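Local coordinates for flagellar basal body protein (Helicobacter pylori, PDB 5NPY) that probably forms part of the flagellar hook, the curved segment that in bacterial flagella joins the basal body to the filament, at residues Y185-S190 with K474-F479; T191-S196 with L444-D449; Y357-D362 with L373-Y378; D369-Q374 with I404-N409. All blocks are in the same frame, centred on the assembly; numbering follows the deposited sequence.

In the fold
Running from the N terminus, the chain first reaches 185-190, which leaves strand 184-185 and which contact 1 pairs with 474-479, closing the longest loop of the four. It goes straight on into 191-196, where contact 2 pairs it with 444-449 and closes a second loop within the first. Contacts 3 and 4 both fall inside that second loop: 357-362 meets 373-378 in a hairpin, and 369-374, which shares Leu373 and Gln374 with it, meets 404-409; these two overlap along the chain, neither nested in the other. They thus join three successive strands of one antiparallel sheet, against which the sheet of contact 2 packs, while contact 1 joins two segments running side by side next to these sheets.

Contact 1 (Y185-S190 with K474-F479); sequences YQPVLS and KPRGIF
Lys474 lies against both Tyr185 and Val188 with the aliphatic part of its side chain. Its CB sits at the edge of the Tyr185 ring, near the ring plane, 3.6 Å from CE2. The next carbon, CG, touches two partners, 3.6 Å from Tyr185 OH and as far from Val188 CG2. Chi2 (-93°) bends the chain to put CD 3.4 Å from Tyr185 OH; beyond it the chain leads away from 185-190, with a further bend at chi4 placing NZ. On the other side of the backbone, the guanidinium of Arg476 has Gln186 OE1 and Pro187 CD over one face, its plane 69° from that of the amide. OE1 comes within 2.9 Å of NH2, but at an angle too poor for a hydrogen bond.

The backbones run antiparallel. Val188 and Lys474 exchange two bonds as an isolated bridge, and Tyr185 N donates to Gly477 O (2.9 Å), with only a weak bond in return. The two segments link strands 184-185 and 477-484 to strands 192-198 and 465-471 of the next sheet. The chemistry implies a link held mainly by backbone bonds and aliphatic contact, to which OE1 of Gln186 probably adds a modest electrostatic attraction for the arginine.

Contact 2 (T191-S196 with L444-D449); sequences TKVGIS and LTYSLD
Thr191 offers its carbonyl to Leu444 and Thr445: O accepts from Thr445 N, which stands 49° out of the carbonyl plane, and also takes a bond from a water. That water lies 2.5 Å from Thr445 OG1, so it bridges the two threonines at the start of the paired strands. The hydroxyl of Thr191 turns instead to Asp472. Lys192 contributes mainly backbone, its CA close to Thr445 O. Val193 then uses both amide groups, N donating to Thr445 O and O accepting from Ser447 N at 2.8 Å, each nearly along the C=O axis. Its two methyls divide the neighbouring strand between them: CG2 rests 3.9 Å from Leu444 CD2, while CG1 meets Tyr446 CD2 at the same distance. Val193 O also lies in the plane of the Tyr446 ring, at its edge.

This is parallel pairing inside a four-stranded mixed sheet, where 192-198 is flanked by 442-447 and by the antiparallel strand 465-471. Gly194 pairs with Ser447, its CA 3.4 Å from Ser447 O. Ile195 N donates to that same oxygen. Ile195 has CG1 between the backbone N and the carbonyl carbon (chi1 62°), and an extended chi2 (171°) then carries CD1 to 3.4 Å from Tyr446 OH and 3.8 Å from Leu448 CD2. The tyrosine hydroxyl is hydrogen-bonded to Ser375, on the strand 370-381 that packs over this apolar face.

Contact 3 (Y357-D362 with L373-Y378); sequences YSTEVD and LQSEYY
The Tyr377 ring reaches across to Tyr357 and Thr359 with its edge: Tyr357 O lies in the ring plane, 3.2 Å from CD2, and Thr359 N is also in that plane. Thr359 CG2 approaches obliquely, 3.5 Å from CE2. Trp398 and Val400, on the next strand 396-406, also touch this side chain. Tyr357 meets Tyr377 CD2 through its CB.

The arrangement is a beta hairpin of strands 346-364 and 370-381, paired antiparallel and extended by strand 396-406 into a larger sheet. Six backbone bonds join Tyr357 to Tyr377, Thr359 to Ser375 and Val361 to Leu373, two for each pair. Those three pairs put their side chains on one face, where Thr359, Val361 and Tyr377 meet Ile195 of the neighbouring sheet; Glu360 and Gln374 stand on the other. There the two long side chains run side by side, pointing the same way, with CG atoms 3.8 Å apart and the carboxylate and amide planes 18° apart; Glu360 OE1 is 2.8 Å from Gln374 NE2.

On the buried face, Thr359 OG1 occupies the place between backbone N and carbonyl carbon (chi1 68°). It is hydrogen-bonded to Tyr377 OH at 2.9 Å, and a water 2.6 Å from OG1 donates a hydrogen bond to Leu373 O.

Contact 4 (D369-Q374 with I404-N409); sequences DKYLLQ and IVDPKN
Leu372 and Val405 form a hydrogen-bonded antiparallel pair, each backbone N donating to the other's O, between strand segments whose directions lie 145° apart. The leucine CD1 reaches both Val405 CG2, at 4.0 Å, and the ring of Pro407, at 3.8 Å from CB. Val405 CG1 in turn presses on the flat end of Gln374, 3.4 Å from CD, the two side chains crossing at about a right angle. On the opposite face Leu373 CD1 meets Ile404 CG1, and Ile404 CG2 packs 3.8 Å from Tyr371 CB.

Strand 370-381 is the shared middle strand here: it pairs with 346-364 along one edge and with 396-406 along the other, and this contact lies where the latter strand ends. The chain turns away at Asp406 in an Asx turn, OD1 accepting from Lys408 N, which approaches 76° out of the carboxylate plane. Pro407 packs on the backbone at the start of strand 370-381, with CG and CD both 3.2 Å from Lys370 O.

Tyr371 crosses Asp406 obliquely, CD1 near its CA and CE1 near its CB, while its hydroxyl bonds to Lys440 and its ring meets Phe439 edge-to-face. The Lys408 side chain folds back and brings NZ to 3.6 Å from Asp369 OD1, a long salt bridge at the exposed margin.

Contact 1 (Y185-S190 with K474-F479)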
loop_
_atom_site.group_PDB
_atom_site.type_symbol
_atom_site.label_atom_id
_atom_site.label_comp_id
_atom_site.label_asym_id
_atom_site.label_seq_id
_atom_site.Cartn_x
_atom_site.Cartn_y
_atom_site.Cartn_z
ATOM N N TYR A 185 12.351 19.794 -0.249
ATOM C CA TYR A 185 12.306 18.339 -0.152
ATOM C C TYR A 185 12.312 17.773 -1.562
ATOM O O TYR A 185 11.371 18.014 -2.321
ATOM C CB TYR A 185 11.052 17.881 0.586
ATOM C CG TYR A 185 11.026 16.405 0.845
ATOM C CD1 TYR A 185 11.489 15.893 2.047
ATOM C CD2 TYR A 185 10.544 15.523 -0.102
ATOM C CE1 TYR A 185 11.471 14.546 2.298
ATOM C CE2 TYR A 185 10.525 14.170 0.138
ATOM C CZ TYR A 185 10.996 13.689 1.343
ATOM O OH TYR A 185 10.981 12.348 1.610
ATOM N N GLN A 186 13.353 17.032 -1.916
ATOM C CA GLN A 186 13.418 16.509 -3.274
ATOM C C GLN A 186 12.359 15.423 -3.435
ATOM O O GLN A 186 12.203 14.567 -2.547
ATOM C CB GLN A 186 14.802 15.968 -3.644
ATOM C CG GLN A 186 15.897 17.037 -3.837
ATOM C CD GLN A 186 15.673 17.984 -5.014
ATOM O OE1 GLN A 186 14.535 18.274 -5.406
ATOM N NE2 GLN A 186 16.769 18.497 -5.568
ATOM N N PRO A 187 11.587 15.441 -4.517
ATOM C CA PRO A 187 10.639 14.352 -4.755
ATOM C C PRO A 187 11.380 13.060 -5.067
ATOM O O PRO A 187 12.584 13.046 -5.354
ATOM C CB PRO A 187 9.818 14.852 -5.951
ATOM C CG PRO A 187 10.704 15.842 -6.636
ATOM C CD PRO A 187 11.476 16.502 -5.535
ATOM N N VAL A 188 10.640 11.958 -4.950
ATOM C CA VAL A 188 11.163 10.614 -5.175
ATOM C C VAL A 188 10.266 9.892 -6.175
ATOM O O VAL A 188 9.035 9.937 -6.070
ATOM C CB VAL A 188 11.263 9.803 -3.863
ATOM C CG1 VAL A 188 11.926 8.438 -4.117
ATOM C CG2 VAL A 188 12.031 10.572 -2.815
ATOM N N LEU A 189 10.884 9.219 -7.140
ATOM C CA LEU A 189 10.121 8.417 -8.086
ATOM C C LEU A 189 9.584 7.161 -7.401
ATOM O O LEU A 189 10.315 6.466 -6.684
ATOM C CB LEU A 189 10.990 8.045 -9.284
ATOM C CG LEU A 189 10.428 7.006 -10.252
ATOM C CD1 LEU A 189 9.106 7.488 -10.827
ATOM C CD2 LEU A 189 11.432 6.706 -11.371
ATOM N N SER A 190 8.305 6.870 -7.638
ATOM C CA SER A 190 7.659 5.675 -7.102
ATOM C C SER A 190 8.130 4.483 -7.931
ATOM O O SER A 190 7.792 4.379 -9.109
ATOM C CB SER A 190 6.133 5.804 -7.161
ATOM O OG SER A 190 5.658 7.064 -6.665
ATOM N N LYS A 474 7.674 10.125 -3.408
ATOM C CA LYS A 474 7.427 11.302 -2.563
ATOM C C LYS A 474 7.223 12.512 -3.461
ATOM O O LYS A 474 7.888 12.633 -4.496
ATOM C CB LYS A 474 8.578 11.613 -1.583
ATOM C CG LYS A 474 9.075 10.452 -0.737
ATOM C CD LYS A 474 8.382 10.366 0.599
ATOM C CE LYS A 474 8.443 8.946 1.154
ATOM N NZ LYS A 474 7.425 8.037 0.502
ATOM N N PRO A 475 6.325 13.418 -3.093
ATOM C CA PRO A 475 6.157 14.659 -3.856
ATOM C C PRO A 475 7.070 15.784 -3.379
ATOM O O PRO A 475 7.615 15.772 -2.269
ATOM C CB PRO A 475 4.681 15.014 -3.613
ATOM C CG PRO A 475 4.389 14.442 -2.255
ATOM C CD PRO A 475 5.260 13.222 -2.086
ATOM N N ARG A 476 7.232 16.765 -4.266
ATOM C CA ARG A 476 7.935 17.998 -3.943
ATOM C C ARG A 476 7.365 18.622 -2.662
ATOM O O ARG A 476 6.170 18.521 -2.374
ATOM C CB ARG A 476 7.808 18.957 -5.136
ATOM C CG ARG A 476 8.854 20.055 -5.224
ATOM C CD ARG A 476 9.948 19.735 -6.236
ATOM N NE ARG A 476 11.229 20.326 -5.842
ATOM C CZ ARG A 476 12.354 20.253 -6.553
ATOM N NH1 ARG A 476 12.370 19.614 -7.718
ATOM N NH2 ARG A 476 13.466 20.825 -6.098
ATOM N N GLY A 477 8.232 19.249 -1.868
ATOM C CA GLY A 477 7.776 19.970 -0.691
ATOM C C GLY A 477 8.653 21.164 -0.373
ATOM O O GLY A 477 9.831 21.219 -0.747
ATOM N N ILE A 478 8.058 22.133 0.325
ATOM C CA ILE A 478 8.785 23.284 0.852
ATOM C C ILE A 478 8.932 23.097 2.350
ATOM O O ILE A 478 8.106 22.439 2.990
ATOM C CB ILE A 478 8.088 24.629 0.548
ATOM C CG1 ILE A 478 6.701 24.679 1.211
ATOM C CG2 ILE A 478 7.981 24.840 -0.956
ATOM C CD1 ILE A 478 6.407 25.901 2.044
ATOM N N PHE A 479 9.986 23.683 2.916
ATOM C CA PHE A 479 10.152 23.627 4.363
ATOM C C PHE A 479 8.985 24.324 5.051
ATOM O O PHE A 479 8.514 25.372 4.601
ATOM C CB PHE A 479 11.469 24.273 4.804
ATOM C CG PHE A 479 11.605 24.382 6.299
ATOM C CD1 PHE A 479 11.925 23.265 7.067
ATOM C CD2 PHE A 479 11.377 25.589 6.948
ATOM C CE1 PHE A 479 12.030 23.351 8.449
ATOM C CE2 PHE A 479 11.483 25.684 8.330
ATOM C CZ PHE A 479 11.812 24.563 9.079
#

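Contact 2 (T191-S196 with L444-D449)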
loop_
_atom_site.group_PDB
_atom_site.type_symbol
_atom_site.label_atom_id
_atom_site.label_comp_id
_atom_site.label_asym_id
_atom_site.label_seq_id
_atom_site.Cartn_x
_atom_site.Cartn_y
_atom_site.Cartn_z
ATOM N N THR A 191 8.924 3.593 -7.334
ATOM C CA THR A 191 9.311 2.356 -7.995
ATOM C C THR A 191 8.770 1.112 -7.313
ATOM O O THR A 191 9.080 0.001 -7.755
ATOM C CB THR A 191 10.833 2.245 -8.083
ATOM O OG1 THR A 191 11.376 2.131 -6.760
ATOM C CG2 THR A 191 11.410 3.478 -8.792
ATOM N N LYS A 192 7.954 1.260 -6.273
ATOM C CA LYS A 192 7.573 0.114 -5.456
ATOM C C LYS A 192 6.278 0.450 -4.740
ATOM O O LYS A 192 6.257 1.355 -3.908
ATOM C CB LYS A 192 8.693 -0.216 -4.455
ATOM C CG LYS A 192 8.501 -1.506 -3.672
ATOM C CD LYS A 192 9.667 -1.765 -2.707
ATOM C CE LYS A 192 9.508 -1.026 -1.383
ATOM N NZ LYS A 192 10.727 -1.188 -0.537
ATOM N N VAL A 193 5.206 -0.278 -5.036
ATOM C CA VAL A 193 3.906 -0.028 -4.417
ATOM C C VAL A 193 3.337 -1.346 -3.900
ATOM O O VAL A 193 3.217 -2.319 -4.662
ATOM C CB VAL A 193 2.935 0.637 -5.403
ATOM C CG1 VAL A 193 1.553 0.836 -4.768
ATOM C CG2 VAL A 193 3.527 1.957 -5.916
ATOM N N GLY A 194 3.005 -1.381 -2.612
ATOM C CA GLY A 194 2.334 -2.514 -1.989
ATOM C C GLY A 194 1.052 -2.089 -1.283
ATOM O O GLY A 194 1.084 -1.260 -0.366
ATOM N N ILE A 195 -0.090 -2.614 -1.701
ATOM C CA ILE A 195 -1.362 -2.209 -1.101
ATOM C C ILE A 195 -1.937 -3.368 -0.296
ATOM O O ILE A 195 -1.754 -4.548 -0.619
ATOM C CB ILE A 195 -2.408 -1.712 -2.126
ATOM C CG1 ILE A 195 -2.781 -2.821 -3.111
ATOM C CG2 ILE A 195 -1.921 -0.432 -2.809
ATOM C CD1 ILE A 195 -3.962 -2.497 -4.011
ATOM N N SER A 196 -2.604 -3.015 0.787
ATOM C CA SER A 196 -3.455 -3.934 1.522
ATOM C C SER A 196 -4.887 -3.511 1.237
ATOM O O SER A 196 -5.250 -2.355 1.470
ATOM C CB SER A 196 -3.145 -3.927 3.022
ATOM O OG SER A 196 -2.832 -2.634 3.537
ATOM N N LEU A 444 8.024 -0.062 -12.275
ATOM C CA LEU A 444 7.424 -0.030 -10.947
ATOM C C LEU A 444 6.930 -1.427 -10.579
ATOM O O LEU A 444 6.078 -1.984 -11.278
ATOM C CB LEU A 444 6.282 0.980 -10.914
ATOM C CG LEU A 444 5.557 1.279 -9.595
ATOM C CD1 LEU A 444 4.737 2.520 -9.800
ATOM C CD2 LEU A 444 4.650 0.128 -9.163
ATOM N N THR A 445 7.421 -1.959 -9.446
ATOM C CA THR A 445 6.976 -3.253 -8.909
ATOM C C THR A 445 5.709 -3.045 -8.082
ATOM O O THR A 445 5.747 -2.343 -7.066
ATOM C CB THR A 445 8.055 -3.889 -8.020
ATOM O OG1 THR A 445 9.316 -3.892 -8.692
ATOM C CG2 THR A 445 7.663 -5.343 -7.593
ATOM N N TYR A 446 4.599 -3.669 -8.490
ATOM C CA TYR A 446 3.297 -3.480 -7.846
ATOM C C TYR A 446 2.856 -4.793 -7.205
ATOM O O TYR A 446 2.790 -5.821 -7.888
ATOM C CB TYR A 446 2.262 -3.012 -8.868
ATOM C CG TYR A 446 0.874 -2.643 -8.347
ATOM C CD1 TYR A 446 -0.216 -2.704 -9.182
ATOM C CD2 TYR A 446 0.670 -2.149 -7.067
ATOM C CE1 TYR A 446 -1.470 -2.363 -8.757
ATOM C CE2 TYR A 446 -0.595 -1.791 -6.642
ATOM C CZ TYR A 446 -1.659 -1.900 -7.496
ATOM O OH TYR A 446 -2.935 -1.560 -7.116
ATOM N N SER A 447 2.573 -4.761 -5.899
ATOM C CA SER A 447 2.138 -5.941 -5.144
ATOM C C SER A 447 0.758 -5.696 -4.543
ATOM O O SER A 447 0.542 -4.707 -3.820
ATOM C CB SER A 447 3.119 -6.309 -4.016
ATOM O OG SER A 447 4.417 -6.628 -4.514
ATOM N N LEU A 448 -0.169 -6.595 -4.847
ATOM C CA LEU A 448 -1.556 -6.453 -4.430
ATOM C C LEU A 448 -1.841 -7.044 -3.053
ATOM O O LEU A 448 -2.984 -6.981 -2.605
ATOM C CB LEU A 448 -2.465 -7.121 -5.457
ATOM C CG LEU A 448 -2.417 -6.432 -6.825
ATOM C CD1 LEU A 448 -3.147 -7.267 -7.843
ATOM C CD2 LEU A 448 -3.000 -4.990 -6.779
ATOM N N ASP A 449 -0.854 -7.624 -2.370
ATOM C CA ASP A 449 -1.190 -8.615 -1.358
ATOM C C ASP A 449 -0.886 -8.187 0.061
ATOM O O ASP A 449 -1.327 -8.866 0.986
ATOM C CB ASP A 449 -0.481 -9.956 -1.641
ATOM C CG ASP A 449 1.029 -9.855 -1.552
ATOM O OD1 ASP A 449 1.649 -10.832 -1.085
ATOM O OD2 ASP A 449 1.587 -8.804 -1.952
HETATM O O HOH W 1 10.991 -2.096 -8.151
#

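Contact 3 (Y357-D362 with L373-Y378)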
loop_
_atom_site.group_PDB
_atom_site.type_symbol
_atom_site.label_atom_id
_atom_site.label_comp_id
_atom_site.label_asym_id
_atom_site.label_seq_id
_atom_site.Cartn_x
_atom_site.Cartn_y
_atom_site.Cartn_z
ATOM N N TYR A 357 -14.610 -4.337 -7.572
ATOM C CA TYR A 357 -14.035 -3.311 -6.704
ATOM C C TYR A 357 -12.984 -2.544 -7.499
ATOM O O TYR A 357 -12.595 -2.945 -8.597
ATOM C CB TYR A 357 -13.443 -3.904 -5.415
ATOM C CG TYR A 357 -13.203 -2.849 -4.336
ATOM C CD1 TYR A 357 -14.219 -1.972 -3.971
ATOM C CD2 TYR A 357 -11.966 -2.715 -3.714
ATOM C CE1 TYR A 357 -14.022 -0.993 -2.994
ATOM C CE2 TYR A 357 -11.739 -1.744 -2.736
ATOM C CZ TYR A 357 -12.792 -0.883 -2.380
ATOM O OH TYR A 357 -12.636 0.088 -1.431
ATOM N N SER A 358 -12.545 -1.417 -6.938
ATOM C CA SER A 358 -11.519 -0.585 -7.558
ATOM C C SER A 358 -10.746 0.148 -6.472
ATOM O O SER A 358 -11.314 0.533 -5.447
ATOM C CB SER A 358 -12.111 0.422 -8.550
ATOM O OG SER A 358 -13.026 1.257 -7.888
ATOM N N THR A 359 -9.440 0.286 -6.673
ATOM C CA THR A 359 -8.568 0.988 -5.740
ATOM C C THR A 359 -7.724 1.961 -6.541
ATOM O O THR A 359 -7.686 1.905 -7.771
ATOM C CB THR A 359 -7.665 0.028 -4.954
ATOM O OG1 THR A 359 -6.716 -0.578 -5.851
ATOM C CG2 THR A 359 -8.530 -1.056 -4.250
ATOM N N GLU A 360 -7.043 2.857 -5.837
ATOM C CA GLU A 360 -6.297 3.928 -6.489
ATOM C C GLU A 360 -5.280 4.466 -5.496
ATOM O O GLU A 360 -5.623 4.720 -4.341
ATOM C CB GLU A 360 -7.255 5.023 -6.975
ATOM C CG GLU A 360 -6.621 6.185 -7.724
ATOM C CD GLU A 360 -7.623 7.325 -7.991
ATOM O OE1 GLU A 360 -8.385 7.242 -8.983
ATOM O OE2 GLU A 360 -7.650 8.299 -7.200
ATOM N N VAL A 361 -4.031 4.583 -5.938
ATOM C CA VAL A 361 -2.896 5.011 -5.126
ATOM C C VAL A 361 -2.238 6.209 -5.811
ATOM O O VAL A 361 -2.066 6.219 -7.038
ATOM C CB VAL A 361 -1.877 3.857 -4.960
ATOM C CG1 VAL A 361 -0.647 4.297 -4.189
ATOM C CG2 VAL A 361 -2.540 2.640 -4.283
ATOM N N ASP A 362 -1.866 7.215 -5.020
ATOM C CA ASP A 362 -1.105 8.335 -5.548
ATOM C C ASP A 362 0.339 7.910 -5.763
ATOM O O ASP A 362 0.996 7.425 -4.838
ATOM C CB ASP A 362 -1.152 9.535 -4.597
ATOM C CG ASP A 362 -2.559 10.099 -4.412
ATOM O OD1 ASP A 362 -2.829 10.682 -3.333
ATOM O OD2 ASP A 362 -3.383 9.986 -5.339
ATOM N N LEU A 373 -2.304 5.215 -9.707
ATOM C CA LEU A 373 -2.168 3.775 -9.945
ATOM C C LEU A 373 -3.524 3.129 -9.646
ATOM O O LEU A 373 -3.926 2.987 -8.481
ATOM C CB LEU A 373 -1.026 3.199 -9.110
ATOM C CG LEU A 373 -0.784 1.667 -9.146
ATOM C CD1 LEU A 373 -1.004 1.127 -10.512
ATOM C CD2 LEU A 373 0.601 1.270 -8.710
ATOM N N GLN A 374 -4.257 2.764 -10.700
ATOM C CA GLN A 374 -5.617 2.275 -10.541
ATOM C C GLN A 374 -5.678 0.768 -10.745
ATOM O O GLN A 374 -4.872 0.179 -11.478
ATOM C CB GLN A 374 -6.581 2.977 -11.489
ATOM C CG GLN A 374 -6.702 4.469 -11.161
ATOM C CD GLN A 374 -7.814 5.183 -11.892
ATOM O OE1 GLN A 374 -8.538 4.595 -12.692
ATOM N NE2 GLN A 374 -7.953 6.474 -11.616
ATOM N N SER A 375 -6.617 0.148 -10.031
ATOM C CA SER A 375 -6.872 -1.283 -10.103
ATOM C C SER A 375 -8.365 -1.491 -10.082
ATOM O O SER A 375 -9.049 -0.921 -9.233
ATOM C CB SER A 375 -6.264 -2.056 -8.932
ATOM O OG SER A 375 -4.878 -2.205 -9.083
ATOM N N GLU A 376 -8.851 -2.328 -10.989
ATOM C CA GLU A 376 -10.227 -2.787 -10.986
ATOM C C GLU A 376 -10.252 -4.305 -10.830
ATOM O O GLU A 376 -9.462 -5.013 -11.459
ATOM C CB GLU A 376 -10.908 -2.379 -12.265
ATOM C CG GLU A 376 -10.682 -0.930 -12.663
ATOM C CD GLU A 376 -11.543 -0.590 -13.857
ATOM O OE1 GLU A 376 -11.007 -0.403 -14.962
ATOM O OE2 GLU A 376 -12.781 -0.604 -13.699
ATOM N N TYR A 377 -11.182 -4.796 -10.014
ATOM C CA TYR A 377 -11.225 -6.186 -9.561
ATOM C C TYR A 377 -12.542 -6.818 -9.995
ATOM O O TYR A 377 -13.621 -6.237 -9.789
ATOM C CB TYR A 377 -11.087 -6.267 -8.023
ATOM C CG TYR A 377 -9.896 -5.506 -7.418
ATOM C CD1 TYR A 377 -8.826 -6.192 -6.831
ATOM C CD2 TYR A 377 -9.853 -4.099 -7.421
ATOM C CE1 TYR A 377 -7.727 -5.504 -6.276
ATOM C CE2 TYR A 377 -8.783 -3.414 -6.856
ATOM C CZ TYR A 377 -7.708 -4.122 -6.292
ATOM O OH TYR A 377 -6.621 -3.451 -5.742
ATOM N N TYR A 378 -12.457 -8.008 -10.583
ATOM C CA TYR A 378 -13.626 -8.758 -11.017
ATOM C C TYR A 378 -13.524 -10.146 -10.413
ATOM O O TYR A 378 -12.504 -10.817 -10.596
ATOM C CB TYR A 378 -13.700 -8.842 -12.541
ATOM C CG TYR A 378 -13.551 -7.509 -13.258
ATOM C CD1 TYR A 378 -12.318 -7.080 -13.740
ATOM C CD2 TYR A 378 -14.639 -6.692 -13.465
ATOM C CE1 TYR A 378 -12.178 -5.854 -14.399
ATOM C CE2 TYR A 378 -14.512 -5.473 -14.102
ATOM C CZ TYR A 378 -13.282 -5.062 -14.565
ATOM O OH TYR A 378 -13.168 -3.854 -15.198
HETATM O O HOH W 2 -4.737 0.796 -6.854
#

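Contact 4 (D369-Q374 with I404-N409)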
loop_
_atom_site.group_PDB
_atom_site.type_symbol
_atom_site.label_atom_id
_atom_site.label_comp_id
_atom_site.label_asym_id
_atom_site.label_seq_id
_atom_site.Cartn_x
_atom_site.Cartn_y
_atom_site.Cartn_z
ATOM N N ASP A 369 5.396 14.867 -9.822
ATOM C CA ASP A 369 4.042 14.999 -10.332
ATOM C C ASP A 369 3.232 13.754 -10.018
ATOM O O ASP A 369 3.720 12.624 -10.128
ATOM C CB ASP A 369 4.048 15.230 -11.847
ATOM C CG ASP A 369 4.362 16.669 -12.220
ATOM O OD1 ASP A 369 3.439 17.517 -12.190
ATOM O OD2 ASP A 369 5.536 16.947 -12.543
ATOM N N LYS A 370 1.972 13.973 -9.674
ATOM C CA LYS A 370 1.110 12.890 -9.250
ATOM C C LYS A 370 0.518 12.175 -10.461
ATOM O O LYS A 370 0.026 12.809 -11.398
ATOM C CB LYS A 370 0.006 13.417 -8.337
ATOM C CG LYS A 370 -0.805 12.316 -7.652
ATOM C CD LYS A 370 -1.972 12.922 -6.853
ATOM C CE LYS A 370 -3.046 13.510 -7.777
ATOM N NZ LYS A 370 -4.007 14.412 -7.064
ATOM N N TYR A 371 0.596 10.849 -10.431
ATOM C CA TYR A 371 -0.140 9.947 -11.296
ATOM C C TYR A 371 -0.950 9.000 -10.416
ATOM O O TYR A 371 -0.746 8.924 -9.201
ATOM C CB TYR A 371 0.819 9.174 -12.209
ATOM C CG TYR A 371 1.437 10.022 -13.295
ATOM C CD1 TYR A 371 0.959 9.961 -14.597
ATOM C CD2 TYR A 371 2.498 10.880 -13.025
ATOM C CE1 TYR A 371 1.512 10.727 -15.605
ATOM C CE2 TYR A 371 3.063 11.658 -14.028
ATOM C CZ TYR A 371 2.566 11.572 -15.320
ATOM O OH TYR A 371 3.108 12.333 -16.338
ATOM N N LEU A 372 -1.898 8.292 -11.020
ATOM C CA LEU A 372 -2.879 7.517 -10.267
ATOM C C LEU A 372 -2.778 6.035 -10.637
ATOM O O LEU A 372 -3.134 5.641 -11.752
ATOM C CB LEU A 372 -4.281 8.066 -10.521
ATOM C CG LEU A 372 -4.585 9.506 -10.070
ATOM C CD1 LEU A 372 -5.980 9.892 -10.564
ATOM C CD2 LEU A 372 -4.485 9.716 -8.538
ATOM N N LEU A 373 -2.304 5.215 -9.707
ATOM C CA LEU A 373 -2.168 3.775 -9.945
ATOM C C LEU A 373 -3.524 3.129 -9.646
ATOM O O LEU A 373 -3.926 2.987 -8.481
ATOM C CB LEU A 373 -1.026 3.199 -9.110
ATOM C CG LEU A 373 -0.784 1.667 -9.146
ATOM C CD1 LEU A 373 -1.004 1.127 -10.512
ATOM C CD2 LEU A 373 0.601 1.270 -8.710
ATOM N N GLN A 374 -4.257 2.764 -10.700
ATOM C CA GLN A 374 -5.617 2.275 -10.541
ATOM C C GLN A 374 -5.678 0.768 -10.745
ATOM O O GLN A 374 -4.872 0.179 -11.478
ATOM C CB GLN A 374 -6.581 2.977 -11.489
ATOM C CG GLN A 374 -6.702 4.469 -11.161
ATOM C CD GLN A 374 -7.814 5.183 -11.892
ATOM O OE1 GLN A 374 -8.538 4.595 -12.692
ATOM N NE2 GLN A 374 -7.953 6.474 -11.616
ATOM N N ILE A 404 -1.986 2.934 -15.006
ATOM C CA ILE A 404 -1.639 4.240 -14.450
ATOM C C ILE A 404 -2.310 5.325 -15.283
ATOM O O ILE A 404 -2.148 5.366 -16.508
ATOM C CB ILE A 404 -0.116 4.450 -14.427
ATOM C CG1 ILE A 404 0.546 3.416 -13.527
ATOM C CG2 ILE A 404 0.212 5.862 -13.968
ATOM C CD1 ILE A 404 2.053 3.508 -13.537
ATOM N N VAL A 405 -3.052 6.216 -14.631
ATOM C CA VAL A 405 -3.753 7.269 -15.351
ATOM C C VAL A 405 -3.142 8.611 -14.985
ATOM O O VAL A 405 -2.741 8.839 -13.839
ATOM C CB VAL A 405 -5.282 7.257 -15.110
ATOM C CG1 VAL A 405 -5.723 5.966 -14.462
ATOM C CG2 VAL A 405 -5.753 8.488 -14.327
ATOM N N ASP A 406 -3.033 9.477 -15.977
ATOM C CA ASP A 406 -2.677 10.862 -15.733
ATOM C C ASP A 406 -3.898 11.581 -15.169
ATOM O O ASP A 406 -4.920 11.677 -15.862
ATOM C CB ASP A 406 -2.210 11.516 -17.030
ATOM C CG ASP A 406 -1.821 12.979 -16.856
ATOM O OD1 ASP A 406 -1.645 13.443 -15.709
ATOM O OD2 ASP A 406 -1.665 13.664 -17.880
ATOM N N PRO A 407 -3.855 12.068 -13.926
ATOM C CA PRO A 407 -5.016 12.800 -13.399
ATOM C C PRO A 407 -5.312 14.059 -14.179
ATOM O O PRO A 407 -6.440 14.558 -14.117
ATOM C CB PRO A 407 -4.608 13.122 -11.953
ATOM C CG PRO A 407 -3.118 13.197 -12.003
ATOM C CD PRO A 407 -2.683 12.179 -13.044
ATOM N N LYS A 408 -4.337 14.573 -14.932
ATOM C CA LYS A 408 -4.487 15.856 -15.612
ATOM C C LYS A 408 -5.350 15.750 -16.860
ATOM O O LYS A 408 -5.985 16.739 -17.244
ATOM C CB LYS A 408 -3.103 16.435 -15.949
ATOM C CG LYS A 408 -2.451 17.198 -14.770
ATOM C CD LYS A 408 -0.928 17.124 -14.785
ATOM C CE LYS A 408 -0.450 15.855 -14.083
ATOM N NZ LYS A 408 0.182 16.143 -12.776
ATOM N N ASN A 409 -5.379 14.581 -17.518
ATOM C CA ASN A 409 -6.284 14.370 -18.644
ATOM C C ASN A 409 -7.147 13.127 -18.458
ATOM O O ASN A 409 -7.786 12.687 -19.423
ATOM C CB ASN A 409 -5.519 14.313 -19.986
ATOM C CG ASN A 409 -4.480 13.186 -20.048
ATOM O OD1 ASN A 409 -4.535 12.214 -19.290
ATOM N ND2 ASN A 409 -3.526 13.319 -20.971
#